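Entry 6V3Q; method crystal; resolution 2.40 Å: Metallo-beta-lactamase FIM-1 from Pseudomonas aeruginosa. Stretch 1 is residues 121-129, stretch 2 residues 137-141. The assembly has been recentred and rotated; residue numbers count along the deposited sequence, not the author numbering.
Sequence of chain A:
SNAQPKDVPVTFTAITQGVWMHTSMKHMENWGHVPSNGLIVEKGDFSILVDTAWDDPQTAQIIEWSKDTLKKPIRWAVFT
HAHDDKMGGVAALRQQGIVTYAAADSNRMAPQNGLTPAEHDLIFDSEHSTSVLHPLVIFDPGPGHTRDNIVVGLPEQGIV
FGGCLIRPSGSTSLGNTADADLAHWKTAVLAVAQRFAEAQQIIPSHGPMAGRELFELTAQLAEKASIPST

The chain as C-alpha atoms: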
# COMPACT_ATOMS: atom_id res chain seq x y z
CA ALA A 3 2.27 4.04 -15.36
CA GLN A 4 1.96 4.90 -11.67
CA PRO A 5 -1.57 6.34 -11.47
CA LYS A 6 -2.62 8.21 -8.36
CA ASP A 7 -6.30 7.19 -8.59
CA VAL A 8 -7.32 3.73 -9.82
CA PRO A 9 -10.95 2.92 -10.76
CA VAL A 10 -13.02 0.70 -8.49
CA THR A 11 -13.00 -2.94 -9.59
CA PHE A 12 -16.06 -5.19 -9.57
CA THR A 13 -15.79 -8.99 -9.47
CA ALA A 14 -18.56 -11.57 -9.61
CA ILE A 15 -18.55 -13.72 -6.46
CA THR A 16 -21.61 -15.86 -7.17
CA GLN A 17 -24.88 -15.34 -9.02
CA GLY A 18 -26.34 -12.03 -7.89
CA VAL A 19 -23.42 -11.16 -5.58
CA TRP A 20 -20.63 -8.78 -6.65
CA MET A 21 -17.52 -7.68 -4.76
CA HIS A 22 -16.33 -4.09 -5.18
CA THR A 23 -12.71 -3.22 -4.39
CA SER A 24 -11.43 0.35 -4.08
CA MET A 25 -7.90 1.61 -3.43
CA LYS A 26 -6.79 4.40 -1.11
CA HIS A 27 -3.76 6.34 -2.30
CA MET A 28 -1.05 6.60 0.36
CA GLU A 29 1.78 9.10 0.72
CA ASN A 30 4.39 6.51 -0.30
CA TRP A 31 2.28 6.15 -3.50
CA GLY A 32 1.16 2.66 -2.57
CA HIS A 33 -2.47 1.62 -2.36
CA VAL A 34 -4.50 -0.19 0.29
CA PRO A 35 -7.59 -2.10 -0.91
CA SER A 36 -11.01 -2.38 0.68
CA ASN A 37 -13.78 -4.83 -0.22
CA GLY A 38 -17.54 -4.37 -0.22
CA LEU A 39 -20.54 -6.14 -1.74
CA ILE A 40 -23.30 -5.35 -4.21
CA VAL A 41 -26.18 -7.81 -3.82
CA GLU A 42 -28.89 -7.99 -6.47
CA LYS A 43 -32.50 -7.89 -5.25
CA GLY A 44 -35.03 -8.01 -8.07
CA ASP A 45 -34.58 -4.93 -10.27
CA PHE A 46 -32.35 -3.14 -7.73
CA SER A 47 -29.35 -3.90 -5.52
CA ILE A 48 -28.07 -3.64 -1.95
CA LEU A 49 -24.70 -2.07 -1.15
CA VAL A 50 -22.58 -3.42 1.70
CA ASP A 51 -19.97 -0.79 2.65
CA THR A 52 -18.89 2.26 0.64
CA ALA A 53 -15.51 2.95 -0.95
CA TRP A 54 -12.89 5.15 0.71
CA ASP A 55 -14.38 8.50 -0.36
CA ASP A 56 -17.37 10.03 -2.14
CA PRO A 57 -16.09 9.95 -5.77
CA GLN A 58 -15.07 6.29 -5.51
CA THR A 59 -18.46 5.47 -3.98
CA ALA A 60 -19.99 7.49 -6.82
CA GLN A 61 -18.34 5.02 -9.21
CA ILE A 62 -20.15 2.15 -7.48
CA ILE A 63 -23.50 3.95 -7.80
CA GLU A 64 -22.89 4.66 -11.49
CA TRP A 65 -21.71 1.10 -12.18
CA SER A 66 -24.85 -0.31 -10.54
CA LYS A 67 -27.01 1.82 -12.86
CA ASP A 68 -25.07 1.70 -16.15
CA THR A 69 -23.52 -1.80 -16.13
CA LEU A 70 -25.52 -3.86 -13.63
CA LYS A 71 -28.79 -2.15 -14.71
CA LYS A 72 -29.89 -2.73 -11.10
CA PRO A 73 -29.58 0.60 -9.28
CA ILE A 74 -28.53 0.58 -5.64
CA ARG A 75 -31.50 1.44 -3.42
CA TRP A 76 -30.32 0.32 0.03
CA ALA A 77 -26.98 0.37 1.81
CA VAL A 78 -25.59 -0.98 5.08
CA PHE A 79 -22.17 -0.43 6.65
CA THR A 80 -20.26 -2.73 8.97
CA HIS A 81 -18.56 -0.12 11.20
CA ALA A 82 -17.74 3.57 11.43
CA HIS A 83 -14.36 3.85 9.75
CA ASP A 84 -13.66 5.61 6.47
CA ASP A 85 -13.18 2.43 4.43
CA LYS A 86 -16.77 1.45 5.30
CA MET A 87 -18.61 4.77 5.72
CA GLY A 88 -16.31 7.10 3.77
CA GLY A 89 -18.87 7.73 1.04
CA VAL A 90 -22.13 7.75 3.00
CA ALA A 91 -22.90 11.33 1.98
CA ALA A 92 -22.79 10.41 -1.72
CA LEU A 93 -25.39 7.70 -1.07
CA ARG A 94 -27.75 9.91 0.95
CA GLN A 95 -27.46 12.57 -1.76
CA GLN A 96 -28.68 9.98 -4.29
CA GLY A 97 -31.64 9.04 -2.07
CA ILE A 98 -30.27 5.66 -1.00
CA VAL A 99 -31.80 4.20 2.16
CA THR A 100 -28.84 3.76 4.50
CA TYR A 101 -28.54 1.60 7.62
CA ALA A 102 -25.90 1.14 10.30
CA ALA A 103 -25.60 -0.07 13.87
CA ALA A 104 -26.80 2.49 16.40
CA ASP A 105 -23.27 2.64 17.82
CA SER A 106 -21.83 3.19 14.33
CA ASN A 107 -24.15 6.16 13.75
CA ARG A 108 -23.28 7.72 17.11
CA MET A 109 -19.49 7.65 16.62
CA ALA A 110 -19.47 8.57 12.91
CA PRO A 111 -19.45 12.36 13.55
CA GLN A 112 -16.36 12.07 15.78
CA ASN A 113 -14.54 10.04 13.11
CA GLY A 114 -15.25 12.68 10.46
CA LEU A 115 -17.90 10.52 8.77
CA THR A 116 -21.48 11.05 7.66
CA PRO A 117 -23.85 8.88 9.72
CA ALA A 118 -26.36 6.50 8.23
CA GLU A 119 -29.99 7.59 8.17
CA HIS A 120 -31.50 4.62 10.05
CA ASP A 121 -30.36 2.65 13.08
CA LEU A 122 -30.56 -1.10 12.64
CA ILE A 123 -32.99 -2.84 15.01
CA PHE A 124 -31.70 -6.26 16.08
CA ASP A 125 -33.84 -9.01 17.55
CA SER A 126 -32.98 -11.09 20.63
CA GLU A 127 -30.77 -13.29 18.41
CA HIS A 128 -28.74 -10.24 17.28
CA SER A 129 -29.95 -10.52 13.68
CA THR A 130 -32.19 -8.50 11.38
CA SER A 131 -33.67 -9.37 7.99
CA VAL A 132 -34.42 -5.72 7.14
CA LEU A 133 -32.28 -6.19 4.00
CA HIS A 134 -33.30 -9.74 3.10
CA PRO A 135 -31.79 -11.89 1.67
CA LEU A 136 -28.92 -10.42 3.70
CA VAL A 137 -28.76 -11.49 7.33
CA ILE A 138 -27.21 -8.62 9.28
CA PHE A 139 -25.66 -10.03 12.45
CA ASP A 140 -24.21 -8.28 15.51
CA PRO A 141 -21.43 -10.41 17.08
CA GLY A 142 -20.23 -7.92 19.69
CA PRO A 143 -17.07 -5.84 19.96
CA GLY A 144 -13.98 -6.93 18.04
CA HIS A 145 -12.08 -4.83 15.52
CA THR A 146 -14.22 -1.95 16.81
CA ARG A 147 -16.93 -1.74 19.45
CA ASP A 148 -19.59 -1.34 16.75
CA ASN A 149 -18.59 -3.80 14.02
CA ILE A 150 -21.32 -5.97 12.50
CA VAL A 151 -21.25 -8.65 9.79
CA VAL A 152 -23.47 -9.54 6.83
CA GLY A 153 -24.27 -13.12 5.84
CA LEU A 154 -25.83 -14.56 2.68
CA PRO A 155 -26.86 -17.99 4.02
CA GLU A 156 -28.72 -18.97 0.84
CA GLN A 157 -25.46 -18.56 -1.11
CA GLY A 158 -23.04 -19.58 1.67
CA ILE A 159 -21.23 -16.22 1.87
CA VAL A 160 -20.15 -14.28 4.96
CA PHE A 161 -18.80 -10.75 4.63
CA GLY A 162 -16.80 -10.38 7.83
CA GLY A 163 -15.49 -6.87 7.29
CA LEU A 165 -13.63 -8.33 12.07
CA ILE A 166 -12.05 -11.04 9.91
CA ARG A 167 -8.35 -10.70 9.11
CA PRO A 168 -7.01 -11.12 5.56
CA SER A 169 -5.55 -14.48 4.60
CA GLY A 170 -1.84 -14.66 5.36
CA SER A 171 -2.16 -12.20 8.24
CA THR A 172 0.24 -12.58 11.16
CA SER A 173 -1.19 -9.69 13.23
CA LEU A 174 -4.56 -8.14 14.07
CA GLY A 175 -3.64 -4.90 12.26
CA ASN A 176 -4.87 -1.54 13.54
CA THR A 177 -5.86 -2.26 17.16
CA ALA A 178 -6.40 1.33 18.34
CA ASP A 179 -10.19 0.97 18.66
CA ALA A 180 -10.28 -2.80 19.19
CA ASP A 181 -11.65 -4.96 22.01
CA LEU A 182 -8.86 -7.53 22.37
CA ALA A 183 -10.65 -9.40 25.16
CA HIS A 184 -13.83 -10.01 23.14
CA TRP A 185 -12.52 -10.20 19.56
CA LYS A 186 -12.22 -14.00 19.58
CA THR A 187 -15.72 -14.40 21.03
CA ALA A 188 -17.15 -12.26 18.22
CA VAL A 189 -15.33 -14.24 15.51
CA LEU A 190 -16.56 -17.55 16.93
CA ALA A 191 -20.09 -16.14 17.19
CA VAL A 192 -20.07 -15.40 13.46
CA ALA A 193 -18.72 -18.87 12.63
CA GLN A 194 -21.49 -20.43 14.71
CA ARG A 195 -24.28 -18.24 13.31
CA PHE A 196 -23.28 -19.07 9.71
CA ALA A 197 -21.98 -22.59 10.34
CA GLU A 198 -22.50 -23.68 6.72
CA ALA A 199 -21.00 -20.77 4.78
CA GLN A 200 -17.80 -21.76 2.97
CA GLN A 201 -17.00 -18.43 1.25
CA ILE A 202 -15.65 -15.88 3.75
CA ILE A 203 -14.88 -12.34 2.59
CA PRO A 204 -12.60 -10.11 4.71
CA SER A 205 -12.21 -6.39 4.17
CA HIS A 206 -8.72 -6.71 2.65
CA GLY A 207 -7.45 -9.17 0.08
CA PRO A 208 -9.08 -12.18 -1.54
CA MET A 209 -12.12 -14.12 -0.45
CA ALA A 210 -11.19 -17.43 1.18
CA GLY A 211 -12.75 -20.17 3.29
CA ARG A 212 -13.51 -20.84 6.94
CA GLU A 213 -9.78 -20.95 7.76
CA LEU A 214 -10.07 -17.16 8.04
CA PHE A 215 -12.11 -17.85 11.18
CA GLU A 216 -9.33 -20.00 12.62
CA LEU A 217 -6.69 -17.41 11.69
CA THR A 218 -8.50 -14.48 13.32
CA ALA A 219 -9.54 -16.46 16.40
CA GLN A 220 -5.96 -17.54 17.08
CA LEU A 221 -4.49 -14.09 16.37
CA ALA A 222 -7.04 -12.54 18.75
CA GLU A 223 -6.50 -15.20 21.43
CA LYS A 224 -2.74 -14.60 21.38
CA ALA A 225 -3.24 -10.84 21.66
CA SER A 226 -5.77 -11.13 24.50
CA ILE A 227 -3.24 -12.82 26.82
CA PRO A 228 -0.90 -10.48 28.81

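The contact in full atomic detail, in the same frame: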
# COMPACT_ATOMS: atom_id res chain seq x y z
N ASP A 121 -31.00 3.61 12.19
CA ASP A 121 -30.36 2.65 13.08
C ASP A 121 -30.96 1.27 12.84
O ASP A 121 -32.18 1.12 12.75
CB ASP A 121 -30.55 3.06 14.54
CG ASP A 121 -29.88 4.37 14.88
OD1 ASP A 121 -29.20 4.93 13.99
OD2 ASP A 121 -30.04 4.84 16.02
N LEU A 122 -30.09 0.27 12.74
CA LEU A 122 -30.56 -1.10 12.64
C LEU A 122 -31.22 -1.52 13.96
O LEU A 122 -30.80 -1.11 15.04
CB LEU A 122 -29.41 -2.04 12.30
CG LEU A 122 -28.83 -1.93 10.88
CD1 LEU A 122 -27.48 -2.62 10.78
CD2 LEU A 122 -29.80 -2.51 9.87
N ILE A 123 -32.26 -2.34 13.85
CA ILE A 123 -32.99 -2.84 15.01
C ILE A 123 -32.80 -4.36 15.03
O ILE A 123 -33.39 -5.07 14.20
CB ILE A 123 -34.47 -2.46 14.98
CG1 ILE A 123 -34.63 -0.93 14.98
CG2 ILE A 123 -35.20 -3.06 16.17
CD1 ILE A 123 -36.04 -0.45 15.24
N PHE A 124 -32.00 -4.84 15.96
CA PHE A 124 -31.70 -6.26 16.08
C PHE A 124 -32.70 -6.95 17.00
O PHE A 124 -33.22 -6.35 17.95
CB PHE A 124 -30.28 -6.48 16.60
CG PHE A 124 -29.21 -6.06 15.64
CD1 PHE A 124 -28.60 -4.82 15.75
CD2 PHE A 124 -28.81 -6.91 14.62
CE1 PHE A 124 -27.61 -4.43 14.86
CE2 PHE A 124 -27.82 -6.53 13.73
CZ PHE A 124 -27.22 -5.29 13.85
N ASP A 125 -32.97 -8.21 16.71
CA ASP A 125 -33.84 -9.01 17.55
C ASP A 125 -33.01 -9.66 18.66
O ASP A 125 -31.81 -9.43 18.78
CB ASP A 125 -34.60 -10.05 16.71
CG ASP A 125 -33.68 -11.08 16.05
OD1 ASP A 125 -34.22 -12.02 15.42
OD2 ASP A 125 -32.44 -10.96 16.17
N SER A 126 -33.67 -10.48 19.49
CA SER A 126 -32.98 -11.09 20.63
C SER A 126 -31.88 -12.05 20.20
O SER A 126 -31.03 -12.41 21.03
CB SER A 126 -33.99 -11.80 21.53
OG SER A 126 -34.78 -12.70 20.78
N GLU A 127 -31.86 -12.48 18.94
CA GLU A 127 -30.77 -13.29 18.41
C GLU A 127 -29.72 -12.47 17.68
O GLU A 127 -28.88 -13.04 16.98
CB GLU A 127 -31.32 -14.39 17.49
CG GLU A 127 -31.84 -15.61 18.24
CD GLU A 127 -33.35 -15.71 18.24
OE1 GLU A 127 -33.90 -16.40 17.37
OE2 GLU A 127 -33.99 -15.09 19.12
N HIS A 128 -29.76 -11.14 17.82
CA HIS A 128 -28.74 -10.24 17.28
C HIS A 128 -28.69 -10.28 15.76
O HIS A 128 -27.64 -10.08 15.15
CB HIS A 128 -27.35 -10.56 17.86
CG HIS A 128 -27.35 -10.78 19.34
ND1 HIS A 128 -27.52 -9.75 20.25
CD2 HIS A 128 -27.19 -11.91 20.07
CE1 HIS A 128 -27.47 -10.24 21.47
NE2 HIS A 128 -27.27 -11.55 21.40
N SER A 129 -29.84 -10.53 15.13
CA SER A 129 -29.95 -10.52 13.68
C SER A 129 -31.09 -9.60 13.27
O SER A 129 -31.92 -9.20 14.08
CB SER A 129 -30.19 -11.94 13.13
OG SER A 129 -31.29 -12.56 13.78
N VAL A 137 -28.60 -11.43 5.88
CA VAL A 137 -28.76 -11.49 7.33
C VAL A 137 -27.69 -10.60 7.94
O VAL A 137 -26.49 -10.86 7.78
CB VAL A 137 -28.67 -12.92 7.87
CG1 VAL A 137 -28.66 -12.91 9.39
CG2 VAL A 137 -29.84 -13.75 7.36
N ILE A 138 -28.12 -9.52 8.59
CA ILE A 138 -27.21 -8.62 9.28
C ILE A 138 -27.11 -9.08 10.72
O ILE A 138 -28.13 -9.16 11.42
CB ILE A 138 -27.68 -7.17 9.18
CG1 ILE A 138 -27.78 -6.74 7.71
CG2 ILE A 138 -26.73 -6.25 9.94
CD1 ILE A 138 -28.56 -5.47 7.49
N PHE A 139 -25.90 -9.39 11.17
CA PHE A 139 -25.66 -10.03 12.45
C PHE A 139 -24.71 -9.18 13.28
O PHE A 139 -23.73 -8.63 12.76
CB PHE A 139 -25.08 -11.43 12.25
CG PHE A 139 -24.80 -12.18 13.52
CD1 PHE A 139 -25.84 -12.64 14.31
CD2 PHE A 139 -23.50 -12.43 13.92
CE1 PHE A 139 -25.59 -13.33 15.48
CE2 PHE A 139 -23.24 -13.12 15.09
CZ PHE A 139 -24.28 -13.57 15.87
N ASP A 140 -25.01 -9.06 14.58
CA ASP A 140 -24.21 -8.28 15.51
C ASP A 140 -23.47 -9.23 16.45
O ASP A 140 -24.08 -9.79 17.37
CB ASP A 140 -25.09 -7.32 16.31
CG ASP A 140 -24.30 -6.49 17.31
OD1 ASP A 140 -23.06 -6.39 17.18
OD2 ASP A 140 -24.92 -5.94 18.25
N PRO A 141 -22.17 -9.44 16.26
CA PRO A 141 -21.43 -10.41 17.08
C PRO A 141 -20.78 -9.84 18.33
O PRO A 141 -20.17 -10.61 19.08
CB PRO A 141 -20.36 -10.91 16.10
CG PRO A 141 -20.05 -9.70 15.29
CD PRO A 141 -21.33 -8.89 15.19

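A single conventional hydrogen bond joins these two stretches of the metallo-beta-lactamase FIM-1, and the oxygen that accepts it is unusually busy. The carbonyl of His128 receives the amide of Asp140, with N of Asp140 2.9 Å from O of His128 and a nearly straight N-H...O angle of 161°. The same O of His128 lies 3.3 Å from CA of Phe139, in a CA-H...O contact, and 3.2 Å from CD1 of the Phe139 ring.

The arrangement illustrates a general principle: where an antiparallel pairing is short, the contacts around its non-hydrogen-bonded pair can supplement the few classical bonds. Here that pair is Ser129 and Phe139, whose CA atoms are 4.5 Å apart. On the Ser129 side the pattern is repeated, for CA of Ser129 approaches O of Ile138 at 3.2 Å with an angle at the hydrogen of 143°. Each CA of the bridge thus meets a carbonyl oxygen of the other stretch, and the backbones can lie close although no N-H...O bond links the pair itself.

The approach of stretch 1 is shaped by a type I turn from Asp125 to His128, closed by a backbone hydrogen bond from N of His128 to O of Asp125 (2.8 Å). Asp125 does not touch stretch 2, yet it braces the segment that does. Its OD2 accepts N of Ser129 at 2.8 Å and OG of Ser129 at 3.1 Å, while its own N donates to O of Ser129 at 3.0 Å. A carboxylate on a short side chain suits this post, since its OD2 can gather both donors of Ser129, just past the turn, and, weakly, N of Glu127 at 3.2 Å from OD2 of Asp125. His128 adopts positive phi (64°), and its CA-to-CB bond points toward stretch 2, where its CB lies 4.2 Å from CB of Asp140.

Beside the bridge, side chains add to the packing. Phe124 points toward stretch 2 and lays one ring face against Asp140: CB of Asp140 sits 3.9 Å from the centroid of the Phe124 ring, only 13° off the normal, a well-placed CH-pi contact. An aspartate can serve here because it is its methylene that meets the ring, while its OD1 is hydrogen-bonded to a residue adjoining one of the stretches. The edge of the same ring meets a carbonyl, with CE2 of Phe124 3.5 Å from O of Ile138, a favourable match between aromatic C-H and oxygen.

Ile138 has more area covered by the opposing stretch than any other residue, 80 of the 387 Å² buried in all. Its branched side chain offers CG2 to two neighbours, CD1 of Leu122 at 3.8 Å and CE2 of Phe124 at 4.0 Å, forming a small apolar cluster. Phe139, also buried, shares its sheet face with Ser129; its ring reaches back to the turn, bringing the edge atom CE1 of Phe139 to 3.6 Å from O of Glu127.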